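Local coordinates for protein ADP/ATP-dependent NAD(P)H-hydrate dehydratase (Bacillus subtilis, PDB 3RPZ) that probably catalyses the ADP- or ATP-dependent dehydration of hydrated NADH and NADPH, a nucleotide-repair reaction restoring the intact reduced cofactors, at residues A[16-21]-A[239-244]; A[98-103]-A[228-233]. All coordinates share one frame; numbering follows the deposited sequence.

Contact 1 (A[16-21]-A[239-244])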
loop_
_atom_site.group_PDB
_atom_site.type_symbol
_atom_site.label_atom_id
_atom_site.label_comp_id
_atom_site.label_asym_id
_atom_site.label_seq_id
_atom_site.Cartn_x
_atom_site.Cartn_y
_atom_site.Cartn_z
ATOM N N ALA A 16 1.661 31.624 15.214
ATOM C CA ALA A 16 0.844 32.798 15.047
ATOM C C ALA A 16 0.068 32.875 13.735
ATOM O O ALA A 16 -0.889 33.683 13.626
ATOM C CB ALA A 16 1.753 34.014 15.211
ATOM N N THR A 17 0.516 32.122 12.719
ATOM C CA THR A 17 -0.031 32.257 11.379
ATOM C C THR A 17 -0.729 31.005 10.802
ATOM O O THR A 17 -1.419 31.122 9.785
ATOM C CB THR A 17 1.046 32.703 10.360
ATOM O OG1 THR A 17 2.080 31.730 10.298
ATOM C CG2 THR A 17 1.612 34.082 10.709
ATOM N N LEU A 18 -0.595 29.840 11.439
ATOM C CA LEU A 18 -1.282 28.646 10.949
ATOM C C LEU A 18 -2.778 28.884 11.089
ATOM O O LEU A 18 -3.224 29.482 12.087
ATOM C CB LEU A 18 -0.864 27.420 11.720
ATOM C CG LEU A 18 0.471 26.804 11.333
ATOM C CD1 LEU A 18 0.838 25.729 12.322
ATOM C CD2 LEU A 18 0.469 26.258 9.930
ATOM N N PRO A 19 -3.554 28.434 10.096
ATOM C CA PRO A 19 -4.992 28.703 10.076
ATOM C C PRO A 19 -5.799 27.713 10.973
ATOM O O PRO A 19 -5.324 26.615 11.282
ATOM C CB PRO A 19 -5.351 28.483 8.614
ATOM C CG PRO A 19 -4.412 27.483 8.113
ATOM C CD PRO A 19 -3.119 27.841 8.825
ATOM N N GLU A 20 -7.006 28.153 11.339
ATOM C CA GLU A 20 -8.017 27.254 11.932
ATOM C C GLU A 20 -8.769 26.523 10.868
ATOM O O GLU A 20 -8.699 26.812 9.598
ATOM C CB GLU A 20 -8.986 28.012 12.857
ATOM C CG GLU A 20 -8.341 28.403 14.189
ATOM C CD GLU A 20 -9.369 28.518 15.341
ATOM O OE1 GLU A 20 -10.534 28.932 15.085
ATOM O OE2 GLU A 20 -9.005 28.180 16.501
ATOM N N ARG A 21 -9.236 25.353 11.278
ATOM C CA ARG A 21 -10.186 24.669 10.447
ATOM C C ARG A 21 -11.583 24.716 11.041
ATOM O O ARG A 21 -11.922 23.887 11.906
ATOM C CB ARG A 21 -9.704 23.275 10.200
ATOM C CG ARG A 21 -10.114 22.847 8.753
ATOM C CD ARG A 21 -9.481 21.642 8.334
ATOM N NE ARG A 21 -9.881 21.161 7.035
ATOM C CZ ARG A 21 -9.271 21.443 5.889
ATOM N NH1 ARG A 21 -8.242 22.251 5.867
ATOM N NH2 ARG A 21 -9.704 20.929 4.729
ATOM N N VAL A 239 3.578 29.761 2.154
ATOM C CA VAL A 239 4.896 29.358 1.670
ATOM C C VAL A 239 5.841 29.130 2.847
ATOM O O VAL A 239 6.508 28.103 2.964
ATOM C CB VAL A 239 5.467 30.393 0.694
ATOM C CG1 VAL A 239 6.901 29.995 0.290
ATOM C CG2 VAL A 239 4.590 30.512 -0.548
ATOM N N LEU A 240 5.871 30.095 3.751
ATOM C CA LEU A 240 6.799 30.028 4.898
ATOM C C LEU A 240 6.494 28.849 5.824
ATOM O O LEU A 240 7.394 28.119 6.250
ATOM C CB LEU A 240 6.762 31.351 5.703
ATOM C CG LEU A 240 7.354 32.531 4.941
ATOM C CD1 LEU A 240 6.763 33.839 5.521
ATOM C CD2 LEU A 240 8.857 32.503 5.028
ATOM N N ASN A 241 5.212 28.610 6.086
ATOM C CA ASN A 241 4.814 27.479 6.925
ATOM C C ASN A 241 5.035 26.142 6.261
ATOM O O ASN A 241 5.365 25.185 6.950
ATOM C CB ASN A 241 3.377 27.607 7.421
ATOM C CG ASN A 241 3.229 28.753 8.464
ATOM O OD1 ASN A 241 4.229 29.132 9.111
ATOM N ND2 ASN A 241 2.017 29.289 8.649
ATOM N N ALA A 242 4.889 26.056 4.940
ATOM C CA ALA A 242 5.135 24.822 4.254
ATOM C C ALA A 242 6.586 24.459 4.349
ATOM O O ALA A 242 6.949 23.311 4.658
ATOM C CB ALA A 242 4.676 24.909 2.785
ATOM N N VAL A 243 7.470 25.423 4.045
ATOM C CA VAL A 243 8.919 25.169 4.072
ATOM C C VAL A 243 9.339 24.773 5.516
ATOM O O VAL A 243 10.072 23.786 5.740
ATOM C CB VAL A 243 9.686 26.379 3.608
ATOM C CG1 VAL A 243 11.178 26.180 3.774
ATOM C CG2 VAL A 243 9.363 26.650 2.137
ATOM N N TYR A 244 8.791 25.467 6.497
ATOM C CA TYR A 244 9.121 25.195 7.900
ATOM C C TYR A 244 8.662 23.817 8.341
ATOM O O TYR A 244 9.432 23.039 8.894
ATOM C CB TYR A 244 8.508 26.274 8.824
ATOM C CG TYR A 244 8.882 26.157 10.268
ATOM C CD1 TYR A 244 8.350 25.159 11.059
ATOM C CD2 TYR A 244 9.770 27.037 10.825
ATOM C CE1 TYR A 244 8.732 25.039 12.403
ATOM C CE2 TYR A 244 10.125 26.935 12.156
ATOM C CZ TYR A 244 9.602 25.915 12.910
ATOM O OH TYR A 244 10.008 25.819 14.289
#

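Contact 2 (A[98-103]-A[228-233])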
loop_
_atom_site.group_PDB
_atom_site.type_symbol
_atom_site.label_atom_id
_atom_site.label_comp_id
_atom_site.label_asym_id
_atom_site.label_seq_id
_atom_site.Cartn_x
_atom_site.Cartn_y
_atom_site.Cartn_z
ATOM N N THR A 98 -12.017 26.750 -12.352
ATOM C CA THR A 98 -11.469 27.686 -11.350
ATOM C C THR A 98 -10.775 26.855 -10.284
ATOM O O THR A 98 -11.369 25.913 -9.708
ATOM C CB THR A 98 -12.549 28.563 -10.672
ATOM O OG1 THR A 98 -13.225 29.297 -11.694
ATOM C CG2 THR A 98 -11.959 29.584 -9.686
ATOM N N TYR A 99 -9.527 27.214 -10.024
ATOM C CA TYR A 99 -8.763 26.571 -8.967
ATOM C C TYR A 99 -8.333 27.604 -7.921
ATOM O O TYR A 99 -8.095 28.798 -8.238
ATOM C CB TYR A 99 -7.523 25.863 -9.547
ATOM C CG TYR A 99 -7.914 24.732 -10.437
ATOM C CD1 TYR A 99 -8.413 23.550 -9.912
ATOM C CD2 TYR A 99 -7.850 24.842 -11.819
ATOM C CE1 TYR A 99 -8.795 22.508 -10.690
ATOM C CE2 TYR A 99 -8.240 23.805 -12.603
ATOM C CZ TYR A 99 -8.745 22.648 -12.040
ATOM O OH TYR A 99 -9.134 21.567 -12.830
ATOM N N ARG A 100 -8.234 27.162 -6.682
ATOM C CA ARG A 100 -7.734 27.976 -5.580
ATOM C C ARG A 100 -6.227 28.284 -5.690
ATOM O O ARG A 100 -5.774 29.318 -5.279
ATOM C CB ARG A 100 -8.129 27.352 -4.243
ATOM C CG ARG A 100 -7.604 28.056 -3.019
ATOM C CD ARG A 100 -8.438 29.183 -2.516
ATOM N NE ARG A 100 -9.867 28.961 -2.398
ATOM C CZ ARG A 100 -10.509 28.632 -1.286
ATOM N NH1 ARG A 100 -11.811 28.522 -1.319
ATOM N NH2 ARG A 100 -9.876 28.383 -0.161
ATOM N N ALA A 101 -5.486 27.329 -6.227
ATOM C CA ALA A 101 -4.035 27.406 -6.386
ATOM C C ALA A 101 -3.642 26.321 -7.376
ATOM O O ALA A 101 -4.348 25.286 -7.472
ATOM C CB ALA A 101 -3.299 27.210 -5.051
ATOM N N ILE A 102 -2.534 26.480 -8.068
ATOM C CA ILE A 102 -2.052 25.535 -9.085
ATOM C C ILE A 102 -0.557 25.327 -8.873
ATOM O O ILE A 102 0.166 26.320 -8.669
ATOM C CB ILE A 102 -2.298 26.065 -10.510
ATOM C CG1 ILE A 102 -3.785 26.345 -10.707
ATOM C CG2 ILE A 102 -1.718 25.102 -11.569
ATOM C CD1 ILE A 102 -4.125 27.032 -12.042
ATOM N N ALA A 103 -0.076 24.098 -8.972
ATOM C CA ALA A 103 1.345 23.808 -9.047
ATOM C C ALA A 103 1.638 23.043 -10.304
ATOM O O ALA A 103 0.880 22.162 -10.690
ATOM C CB ALA A 103 1.809 22.998 -7.834
ATOM N N MET A 228 -1.077 24.362 1.398
ATOM C CA MET A 228 -1.110 25.458 2.364
ATOM C C MET A 228 -1.639 26.750 1.774
ATOM O O MET A 228 -2.322 27.530 2.441
ATOM C CB MET A 228 0.215 25.586 3.107
ATOM C CG MET A 228 0.291 24.432 4.329
ATOM S SD MET A 228 1.835 24.729 5.127
ATOM C CE MET A 228 2.040 23.031 5.647
ATOM N N LEU A 229 -1.421 26.957 0.489
ATOM C CA LEU A 229 -1.991 28.143 -0.204
ATOM C C LEU A 229 -3.509 28.138 -0.174
ATOM O O LEU A 229 -4.154 29.196 -0.326
ATOM C CB LEU A 229 -1.523 28.204 -1.658
ATOM C CG LEU A 229 -0.078 28.648 -1.861
ATOM C CD1 LEU A 229 0.366 28.271 -3.282
ATOM C CD2 LEU A 229 0.062 30.163 -1.601
ATOM N N CYS A 230 -4.088 26.942 -0.076
ATOM C CA CYS A 230 -5.542 26.816 -0.056
ATOM C C CYS A 230 -6.167 27.096 1.286
ATOM O O CYS A 230 -7.355 27.463 1.364
ATOM C CB CYS A 230 -5.954 25.412 -0.545
ATOM S SG CYS A 230 -5.549 25.117 -2.271
ATOM N N CYS A 231 -5.440 26.946 2.380
ATOM C CA CYS A 231 -6.016 27.121 3.728
ATOM C C CYS A 231 -5.513 28.341 4.469
ATOM O O CYS A 231 -6.131 28.739 5.456
ATOM C CB CYS A 231 -5.837 25.879 4.581
ATOM S SG CYS A 231 -4.141 25.319 4.870
ATOM N N HIS A 232 -4.438 28.976 3.983
ATOM C CA HIS A 232 -3.966 30.216 4.582
ATOM C C HIS A 232 -4.568 31.420 3.868
ATOM O O HIS A 232 -4.488 31.476 2.656
ATOM C CB HIS A 232 -2.433 30.364 4.493
ATOM C CG HIS A 232 -1.642 29.443 5.375
ATOM N ND1 HIS A 232 -1.595 28.075 5.203
ATOM C CD2 HIS A 232 -0.865 29.701 6.463
ATOM C CE1 HIS A 232 -0.787 27.549 6.114
ATOM N NE2 HIS A 232 -0.347 28.511 6.903
ATOM N N GLU A 233 -5.018 32.412 4.591
ATOM C CA GLU A 233 -5.463 33.644 3.965
ATOM C C GLU A 233 -4.322 34.408 3.273
ATOM O O GLU A 233 -4.518 34.973 2.170
ATOM C CB GLU A 233 -6.106 34.555 5.009
ATOM C CG GLU A 233 -6.793 35.783 4.470
ATOM C CD GLU A 233 -7.488 36.602 5.578
ATOM O OE1 GLU A 233 -7.049 36.539 6.764
ATOM O OE2 GLU A 233 -8.449 37.343 5.251
#

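Contact 1 (A[16-21]-A[239-244])
Asn241 and Thr17 carry the one hydrogen bond between these segments, which join the end of helix 11-17 to helix 235-256. ND2 of Asn241 donates to OG1 of Thr17 over 2.9 Å with an N-H...O angle of 162°, and the hydroxyl oxygen lies within 10° of the carboxamide plane. Thr17 holds OG1 between its backbone N and carbonyl carbon (chi1 61°), where the same oxygen is also hydrogen-bonded to the carbonyl of His13, one turn back in the helix. The remaining polar links of the carboxamide lie outside the two segments: OD1 is hydrogen-bonded to the indole nitrogen NE1 of Trp9, and ND2 also to NE2 of His232.

The apolar part is made by Leu18, which brings CD2 over one face of the carboxamide, nearer its nitrogen end, 3.6 Å from ND2 and 4.0 Å from CG of Asn241. CD2 thus packs across the amide without standing in the way of the in-plane bond to Thr17. Beyond the touching residues the N-terminal segment runs on to a neighbouring subunit, where Arg21 bonds to the carbonyls of Gly210 and Ala213, both residues of that subunit's AMP pocket.

Asn241 is buried, yet its amide nitrogen has two partners and its oxygen one. With a donor at OD1 and acceptors at ND2, the amide could hardly flip; its fixed rotation presents ND2 to Thr17 at the end of helix 11-17.

Contact 2 (A[98-103]-A[228-233])
Arg100 lays the root of its side chain along Cys230, CG resting 3.7 Å from SG and 3.8 Å from CA of that cysteine. The thiol packs as an apolar surface: besides the arginine methylenes, it meets CB of Ala101 at 4.1 Å. Ala101, pointing from its strand toward the helix, also places its methyl 4.0 Å from CB of Leu229. Cys230 further touches Leu58 and Ala33. These contacts seat the end of helix 217-231 against strand 101-104, a parallel strand of the central sheet in this ribokinase-like fold.

In the arginine, CG stands opposite the backbone N (chi1 177°), and the chain then bends at chi2 and chi3, bringing the guanidinium round to the helix end. There NH2 reaches O of Cys230 at 3.1 Å, a weak hydrogen bond with an N-H...O angle of 130°; the carbonyl sits at the guanidinium edge, close to its plane. The stronger partner of NH2 is the backbone O of Thr29. Replacing Arg100 by an alanine would probably leave both carbonyls without this charged donor and strip the CG methylene from the flank of the Cys230 thiol.

One turn inside the helix end, the O of Met228 is gripped by three donors. The backbone N atoms of Cys231 and His232 are joined by ND1 of His232, which approaches at 2.9 Å from above the carbonyl plane and holds the imidazole against the last turn.

The chemistry thus divides into an apolar seam of methyl, methylene and thiol groups and a positive charge beside the Cys230 carbonyl at the C-terminal end of the helix, where the helix dipole would be expected to favour it.

Contacts 1 and 2 have centres 13 Å apart and meet through His232, whose NE2 lies 3.0 Å from ND2 of Asn241, a probable hydrogen bond. As ND1 of the same ring is engaged with helix 217-231, the imidazole probably bridges the two contacts. Pro19 packs beside it, its CD 3.4 Å from NE2 of His232, while SD of Met228 packs 3.3 Å from N of Ala242, where the successive helices 217-231 and 235-256 meet. Neither contact forms a ligand site itself: the Arg100 side chain is about 7 Å from a bound hydrated NADPH, and that of Asn241 about 14 Å from a bound AMP.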